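Local coordinates for protein phosphoribosylglycinamide synthetase (Anaerococcus prevotii, PDB 4DIM) that probably binds ATP and a divalent metal ion and acts as a ligase of the ATP-grasp family, at residues I329-E333 and I364-E368. Residues are numbered along the deposited sequence.
Sequences IIETE and IKKFE
Two loops cross just beyond the end of strand 323-329 in the C-terminal part of a probable ATP-grasp fold. Residues 329-333 leave that strand of the large antiparallel sheet; residues 364-368 lead from strand 363-364 toward strand 375-381. Their end-to-end directions are 91° apart, and the CA atoms of Thr-332 and Lys-366 lie 5.0 Å from each other. Residues 329-331 are extended, and Thr-332 (phi/psi -115/-23) turns the chain. Residues 364-365 are extended, Lys-366 and Phe-367 have phi near -45°, and Glu-368 (-136/-41) turns. One backbone hydrogen bond joins them: Phe-367 N to Glu-331 O, 2.7 Å and nearly straight at 167°. Ile-330 (chi1 p) makes a CH-pi contact, with CG2 over one face of the Phe-367 ring (chi1 t), 3.7 Å from its centroid. Tyr-218 meets the same ring with its plane steeply inclined. Glu-331 CB packs on Ile-364 CG2 at 4.0 Å. On the exposed side, Lys-366 NZ bonds weakly to Thr-332 O and, within a salt bridge, to Glu-333 OE1, both at 3.2 Å. Within 329-333, Glu-333 N donates to Glu-331 OE2 at 3.2 Å.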
# COMPACT_ATOMS: atom_id res chain seq x y z
N ILE A 329 7.20 9.89 -12.52
CA ILE A 329 7.47 11.01 -13.42
C ILE A 329 6.18 11.82 -13.48
O ILE A 329 5.14 11.26 -13.81
CB ILE A 329 7.94 10.60 -14.84
CG1 ILE A 329 9.21 9.72 -14.78
CG2 ILE A 329 8.21 11.86 -15.69
CD1 ILE A 329 9.56 9.11 -16.11
N ILE A 330 6.23 13.11 -13.17
CA ILE A 330 5.03 13.96 -13.17
C ILE A 330 5.30 15.27 -13.89
O ILE A 330 6.46 15.65 -14.10
CB ILE A 330 4.55 14.21 -11.71
CG1 ILE A 330 5.62 14.93 -10.86
CG2 ILE A 330 4.13 12.89 -11.04
CD1 ILE A 330 5.09 15.64 -9.74
N GLU A 331 4.21 15.96 -14.29
CA GLU A 331 4.27 17.29 -14.92
C GLU A 331 3.54 18.26 -14.01
O GLU A 331 2.42 17.98 -13.61
CB GLU A 331 3.69 17.28 -16.35
CG GLU A 331 3.72 18.65 -17.03
CD GLU A 331 5.09 19.27 -17.22
OE1 GLU A 331 5.93 18.66 -17.92
OE2 GLU A 331 5.31 20.39 -16.71
N THR A 332 4.19 19.38 -13.67
CA THR A 332 3.64 20.35 -12.70
C THR A 332 3.31 21.73 -13.26
O THR A 332 2.52 22.43 -12.62
CB THR A 332 4.66 20.51 -11.58
OG1 THR A 332 5.95 20.62 -12.20
CG2 THR A 332 4.63 19.32 -10.61
N GLU A 333 3.91 22.16 -14.38
CA GLU A 333 3.63 23.48 -14.94
C GLU A 333 3.37 23.40 -16.46
O GLU A 333 3.72 24.32 -17.20
CB GLU A 333 4.80 24.44 -14.62
CG GLU A 333 4.77 25.00 -13.20
CD GLU A 333 3.82 26.17 -13.00
OE1 GLU A 333 2.83 26.00 -12.24
OE2 GLU A 333 4.06 27.24 -13.59
N ILE A 364 -1.65 15.09 -21.24
CA ILE A 364 -0.72 15.37 -20.16
C ILE A 364 -1.43 16.40 -19.29
O ILE A 364 -1.64 17.53 -19.75
CB ILE A 364 0.65 15.88 -20.72
CG1 ILE A 364 1.22 14.93 -21.80
CG2 ILE A 364 1.65 16.12 -19.57
CD1 ILE A 364 1.27 13.40 -21.37
N LYS A 365 -1.87 15.99 -18.09
CA LYS A 365 -2.60 16.87 -17.18
C LYS A 365 -1.69 17.33 -16.05
O LYS A 365 -1.16 16.49 -15.34
CB LYS A 365 -3.83 16.15 -16.59
CG LYS A 365 -5.07 16.18 -17.46
CD LYS A 365 -6.19 15.29 -16.90
CE LYS A 365 -6.85 15.80 -15.63
NZ LYS A 365 -6.98 14.73 -14.58
N LYS A 366 -1.56 18.67 -15.85
CA LYS A 366 -0.82 19.27 -14.74
C LYS A 366 -1.19 18.50 -13.47
O LYS A 366 -2.35 18.48 -13.07
CB LYS A 366 -1.16 20.77 -14.61
CG LYS A 366 -0.35 21.52 -13.55
CD LYS A 366 -1.26 22.30 -12.59
CE LYS A 366 -0.51 23.13 -11.57
NZ LYS A 366 0.02 24.41 -12.14
N PHE A 367 -0.21 17.77 -12.93
CA PHE A 367 -0.35 16.83 -11.82
C PHE A 367 -1.20 17.31 -10.65
O PHE A 367 -0.91 18.34 -10.03
CB PHE A 367 1.01 16.40 -11.29
CG PHE A 367 0.96 15.19 -10.40
CD1 PHE A 367 1.14 15.30 -9.03
CD2 PHE A 367 0.76 13.93 -10.94
CE1 PHE A 367 1.11 14.17 -8.22
CE2 PHE A 367 0.75 12.80 -10.12
CZ PHE A 367 0.91 12.93 -8.77
N GLU A 368 -2.23 16.51 -10.36
CA GLU A 368 -3.19 16.70 -9.27
C GLU A 368 -3.45 15.34 -8.55
O GLU A 368 -3.51 15.34 -7.32
CB GLU A 368 -4.51 17.38 -9.75
CG GLU A 368 -5.01 16.99 -11.15
CD GLU A 368 -6.01 17.95 -11.78
OE1 GLU A 368 -6.92 18.43 -11.07
OE2 GLU A 368 -5.90 18.17 -13.01